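Local coordinates for protein NAD-dependent aldehyde dehydrogenase (Burkholderia multivorans, PDB 5UJU) that probably catalyses the NAD-dependent oxidation of aldehydes to carboxylic acids, at residues A[370-373]-A[374-377]; A[465-468]-A[469-473]. All coordinates share one frame; numbering follows the deposited sequence.

Interaction 1 of 2, residues A[370-373]-A[374-377]; sequences HASF and DEVA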
ATOM      1  N   HIS A 370      35.651 -19.357 -29.421  1.00 59.65           N
ATOM      2  CA  HIS A 370      34.942 -18.121 -29.732  1.00 52.75           C
ATOM      3  C   HIS A 370      33.766 -18.370 -30.667  1.00 50.27           C
ATOM      4  O   HIS A 370      33.839 -19.206 -31.569  1.00 54.33           O
ATOM      5  CB  HIS A 370      35.903 -17.127 -30.375  1.00 57.42           C
ATOM      6  CG  HIS A 370      35.278 -15.815 -30.722  1.00 62.32           C
ATOM      7  ND1 HIS A 370      35.125 -14.797 -29.805  1.00 60.73           N
ATOM      8  CD2 HIS A 370      34.792 -15.344 -31.894  1.00 62.13           C
ATOM      9  CE1 HIS A 370      34.563 -13.760 -30.397  1.00 60.77           C
ATOM     10  NE2 HIS A 370      34.352 -14.064 -31.666  1.00 63.24           N
ATOM     11  N   ALA A 371      32.683 -17.620 -30.463  1.00 47.48           N
ATOM     12  CA  ALA A 371      31.528 -17.660 -31.353  1.00 50.26           C
ATOM     13  C   ALA A 371      31.205 -16.247 -31.812  1.00 50.44           C
ATOM     14  O   ALA A 371      31.113 -15.332 -30.989  1.00 45.51           O
ATOM     15  CB  ALA A 371      30.303 -18.285 -30.671  1.00 46.63           C
ATOM     16  N   SER A 372      31.026 -16.081 -33.121  1.00 46.94           N
ATOM     17  CA  SER A 372      30.698 -14.788 -33.699  1.00 46.71           C
ATOM     18  C   SER A 372      29.253 -14.401 -33.401  1.00 43.50           C
ATOM     19  O   SER A 372      28.420 -15.224 -32.991  1.00 39.82           O
ATOM     20  CB  SER A 372      30.907 -14.810 -35.213  1.00 50.60           C
ATOM     21  OG  SER A 372      29.849 -15.519 -35.848  1.00 44.43           O
ATOM     22  N   PHE A 373      28.951 -13.121 -33.635  1.00 41.16           N
ATOM     23  CA  PHE A 373      27.567 -12.678 -33.535  1.00 44.64           C
ATOM     24  C   PHE A 373      26.668 -13.509 -34.444  1.00 42.52           C
ATOM     25  O   PHE A 373      25.632 -14.021 -34.005  1.00 39.28           O
ATOM     26  CB  PHE A 373      27.444 -11.183 -33.868  1.00 39.18           C
ATOM     27  CG  PHE A 373      26.012 -10.681 -33.881  1.00 36.63           C
ATOM     28  CD1 PHE A 373      25.229 -10.781 -35.028  1.00 41.90           C
ATOM     29  CD2 PHE A 373      25.445 -10.126 -32.741  1.00 39.17           C
ATOM     30  CE1 PHE A 373      23.908 -10.337 -35.036  1.00 38.62           C
ATOM     31  CE2 PHE A 373      24.122  -9.676 -32.740  1.00 37.20           C
ATOM     32  CZ  PHE A 373      23.355  -9.783 -33.890  1.00 34.33           C
ATOM     33  N   ASP A 374      27.059 -13.681 -35.714  1.00 38.80           N
ATOM     34  CA  ASP A 374      26.178 -14.413 -36.619  1.00 39.89           C
ATOM     35  C   ASP A 374      26.015 -15.859 -36.182  1.00 40.82           C
ATOM     36  O   ASP A 374      24.927 -16.430 -36.335  1.00 37.12           O
ATOM     37  CB  ASP A 374      26.671 -14.347 -38.060  1.00 48.30           C
ATOM     38  CG  ASP A 374      26.799 -12.928 -38.565  1.00 54.01           C
ATOM     39  OD1 ASP A 374      25.886 -12.107 -38.324  1.00 54.24           O
ATOM     40  OD2 ASP A 374      27.792 -12.645 -39.252  1.00 57.87           O
ATOM     41  N   GLU A 375      27.061 -16.458 -35.601  1.00 39.94           N
ATOM     42  CA  GLU A 375      26.913 -17.823 -35.105  1.00 35.50           C
ATOM     43  C   GLU A 375      25.928 -17.889 -33.936  1.00 36.23           C
ATOM     44  O   GLU A 375      25.128 -18.825 -33.854  1.00 38.65           O
ATOM     45  CB  GLU A 375      28.279 -18.405 -34.725  1.00 38.50           C
ATOM     46  CG  GLU A 375      29.171 -18.629 -35.956  1.00 45.69           C
ATOM     47  CD  GLU A 375      30.570 -19.142 -35.653  1.00 51.69           C
ATOM     48  OE1 GLU A 375      31.134 -18.835 -34.581  1.00 53.50           O
ATOM     49  OE2 GLU A 375      31.093 -19.892 -36.500  1.00 59.26           O
ATOM     50  N   VAL A 376      25.951 -16.912 -33.029  1.00 39.64           N
ATOM     51  CA  VAL A 376      24.983 -16.922 -31.933  1.00 31.99           C
ATOM     52  C   VAL A 376      23.569 -16.740 -32.472  1.00 36.74           C
ATOM     53  O   VAL A 376      22.640 -17.473 -32.100  1.00 33.70           O
ATOM     54  CB  VAL A 376      25.332 -15.847 -30.886  1.00 33.24           C
ATOM     55  CG1 VAL A 376      24.212 -15.732 -29.839  1.00 30.48           C
ATOM     56  CG2 VAL A 376      26.645 -16.165 -30.212  1.00 40.73           C
ATOM     57  N   ALA A 377      23.388 -15.766 -33.370  1.00 31.74           N
ATOM     58  CA  ALA A 377      22.067 -15.504 -33.929  1.00 31.48           C
ATOM     59  C   ALA A 377      21.539 -16.714 -34.687  1.00 41.57           C
ATOM     60  O   ALA A 377      20.366 -17.083 -34.549  1.00 41.72           O
ATOM     61  CB  ALA A 377      22.120 -14.285 -34.846  1.00 31.55           C
TER
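S372 and E375 hold each other by two reciprocal hydrogen bonds where the chain turns from a strand into a helix. The backbone N of E375 gives its proton to S372 OG, 3.0 Å away, while the carboxylate of E375 reaches back and takes the backbone N-H of S372 on OE1 at 3.1 Å. This second bond is nearly straight (165° at the hydrogen); the donor meets OE1 on its anti side, well out of the carboxylate plane. E375 can fold back because CG lies beside its own backbone N (chi1 -68°) and the chain then runs extended past the serine, leaving OE1 also 3.5 Å from A371 CA. S372 O and F373 O begin the regular helical series, accepting from V376 N at 3.0 Å and from A377 N at 2.9 Å. Thus S372 is held through its N, OG and O together.

F373 carries its ring into the protein interior, where V359, V463 and A465 meet it, and A377 CB lies obliquely against the ring at 4.3 Å from CE1. At the edge of this ring, in its plane, D374 OD1 comes within 3.6 Å of F373 CD1, the carboxylate standing 81° from the ring. A371 CB approaches V376 CG2 at 4.3 Å, and both residues pack on I364 of the neighbouring strand 364-366. Helix 373-388 is thereby laid over strands 356-360 and 460-466 of the seven-stranded sheet, which matches the catalytic-domain sheet of aldehyde dehydrogenases, and its first turn is closed by a classical capping box.

Interaction 2 of 2, residues A[465-468]-A[469-473]; sequences ATDS and TAQSL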
ATOM      1  N   ALA A 465      22.770  -6.382 -32.015  1.00 35.00           N
ATOM      2  CA  ALA A 465      24.218  -6.268 -31.892  1.00 36.68           C
ATOM      3  C   ALA A 465      24.573  -5.017 -31.092  1.00 41.39           C
ATOM      4  O   ALA A 465      24.213  -3.900 -31.480  1.00 43.19           O
ATOM      5  CB  ALA A 465      24.872  -6.227 -33.275  1.00 34.42           C
ATOM      6  N   THR A 466      25.302  -5.206 -29.997  1.00 36.75           N
ATOM      7  CA  THR A 466      25.772  -4.132 -29.133  1.00 34.30           C
ATOM      8  C   THR A 466      27.289  -3.983 -29.266  1.00 38.49           C
ATOM      9  O   THR A 466      27.975  -4.847 -29.818  1.00 38.88           O
ATOM     10  CB  THR A 466      25.401  -4.414 -27.675  1.00 40.99           C
ATOM     11  OG1 THR A 466      26.143  -5.551 -27.214  1.00 38.08           O
ATOM     12  CG2 THR A 466      23.876  -4.706 -27.528  1.00 38.63           C
ATOM     13  N   ASP A 467      27.814  -2.862 -28.755  1.00 41.54           N
ATOM     14  CA  ASP A 467      29.259  -2.643 -28.773  1.00 46.98           C
ATOM     15  C   ASP A 467      29.989  -3.585 -27.829  1.00 48.38           C
ATOM     16  O   ASP A 467      31.142  -3.942 -28.085  1.00 50.16           O
ATOM     17  CB  ASP A 467      29.583  -1.197 -28.411  1.00 46.56           C
ATOM     18  CG  ASP A 467      29.084  -0.224 -29.443  1.00 48.92           C
ATOM     19  OD1 ASP A 467      28.844  -0.662 -30.585  1.00 48.74           O
ATOM     20  OD2 ASP A 467      28.919   0.969 -29.117  1.00 54.32           O
ATOM     21  N   SER A 468      29.338  -4.000 -26.746  1.00 37.23           N
ATOM     22  CA  SER A 468      29.977  -4.799 -25.708  1.00 41.22           C
ATOM     23  C   SER A 468      28.906  -5.251 -24.726  1.00 39.01           C
ATOM     24  O   SER A 468      27.791  -4.725 -24.709  1.00 38.28           O
ATOM     25  CB  SER A 468      31.063  -4.016 -24.972  1.00 38.74           C
ATOM     26  OG  SER A 468      30.504  -2.944 -24.238  1.00 38.29           O
ATOM     27  N   THR A 469      29.277  -6.226 -23.893  1.00 39.40           N
ATOM     28  CA  THR A 469      28.416  -6.640 -22.796  1.00 40.04           C
ATOM     29  C   THR A 469      28.192  -5.482 -21.834  1.00 44.96           C
ATOM     30  O   THR A 469      27.095  -5.341 -21.274  1.00 41.62           O
ATOM     31  CB  THR A 469      29.036  -7.844 -22.079  1.00 38.05           C
ATOM     32  OG1 THR A 469      28.929  -8.992 -22.925  1.00 40.32           O
ATOM     33  CG2 THR A 469      28.299  -8.149 -20.758  1.00 34.16           C
ATOM     34  N   ALA A 470      29.210  -4.630 -21.652  1.00 40.10           N
ATOM     35  CA  ALA A 470      29.039  -3.412 -20.866  1.00 36.02           C
ATOM     36  C   ALA A 470      27.867  -2.587 -21.391  1.00 40.43           C
ATOM     37  O   ALA A 470      26.991  -2.167 -20.620  1.00 37.99           O
ATOM     38  CB  ALA A 470      30.336  -2.592 -20.884  1.00 40.63           C
ATOM     39  N   GLN A 471      27.795  -2.403 -22.715  1.00 36.27           N
ATOM     40  CA  GLN A 471      26.659  -1.679 -23.283  1.00 35.97           C
ATOM     41  C   GLN A 471      25.358  -2.473 -23.164  1.00 42.18           C
ATOM     42  O   GLN A 471      24.304  -1.896 -22.869  1.00 37.60           O
ATOM     43  CB  GLN A 471      26.917  -1.330 -24.741  1.00 39.42           C
ATOM     44  CG  GLN A 471      25.784  -0.534 -25.362  1.00 39.69           C
ATOM     45  CD  GLN A 471      26.073  -0.098 -26.784  1.00 44.29           C
ATOM     46  OE1 GLN A 471      26.379  -0.915 -27.652  1.00 50.06           O
ATOM     47  NE2 GLN A 471      25.967   1.198 -27.030  1.00 44.58           N
ATOM     48  N   SER A 472      25.399  -3.788 -23.404  1.00 40.37           N
ATOM     49  CA  SER A 472      24.190  -4.597 -23.264  1.00 39.23           C
ATOM     50  C   SER A 472      23.561  -4.411 -21.889  1.00 38.32           C
ATOM     51  O   SER A 472      22.343  -4.220 -21.762  1.00 36.64           O
ATOM     52  CB  SER A 472      24.511  -6.074 -23.487  1.00 38.01           C
ATOM     53  OG  SER A 472      25.073  -6.310 -24.760  1.00 34.46           O
ATOM     54  N   LEU A 473      24.391  -4.452 -20.847  1.00 34.08           N
ATOM     55  CA  LEU A 473      23.887  -4.402 -19.481  1.00 37.04           C
ATOM     56  C   LEU A 473      23.415  -3.004 -19.120  1.00 37.49           C
ATOM     57  O   LEU A 473      22.409  -2.846 -18.416  1.00 36.83           O
ATOM     58  CB  LEU A 473      24.967  -4.876 -18.508  1.00 31.81           C
ATOM     59  CG  LEU A 473      25.159  -6.388 -18.523  1.00 39.21           C
ATOM     60  CD1 LEU A 473      26.414  -6.771 -17.764  1.00 37.45           C
ATOM     61  CD2 LEU A 473      23.908  -7.085 -17.938  1.00 39.71           C
TER
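Q471 reaches back from the first turn of helix 469-483 to D467, beside the N-cap residue S468, at a strand-to-helix turn of an α/β sheet consistent with the catalytic domain of the family. Its CB lies 3.5 Å from S468 O. From there CG leaves anti to the backbone N (chi1 -178°) and the chain stays extended, carrying CD past the turn toward the residue before the cap. OE1 then accepts the backbone N-H of D467 at 2.7 Å, a short and almost linear bond (173°) whose donor is tilted some 20° from the carbonyl plane. At the other corner of the amide, NE2 stands 3.6 Å from D467 OD2, with amide and carboxylate planes inclined to one another. The carboxylate has a firmer partner in R361, whose NE forms a salt bridge with D467 OD1.

At the cap itself, S468 holds the helix in the usual way: its OG accepts from Q471 N at 3.2 Å, and its carbonyl O receives S472 N at 2.9 Å. Q471 therefore ties both its backbone N and its amide oxygen to the turn, but to successive residues. T469 OG1 is hydrogen-bonded to D327, outside the turn. On the buried side, T466, the last residue of strand 460-466, points at the helix; its OG1 lies 2.8 Å from S472 OG and 3.1 Å from S468 O, and its one proton could serve either, so which of the two bonds forms is not settled.

Both interactions are strand-to-helix turns opened by an N-cap serine, and both helices attend the same seven-stranded sheet. They differ in what supports the cap. In 370-377 an acidic side chain closes the box on the cap residue itself, at the surface, and an aromatic ring supplies the buried side. In 465-473 a neutral amide grips the residue before the cap, and a pair of hydroxyls lies on the buried side. The centres are about 14 Å apart and the two turns touch directly: F373 CE2 packs 3.5 Å from A465 CA, so the helix of interaction 1 rests on the strand that leads into interaction 2.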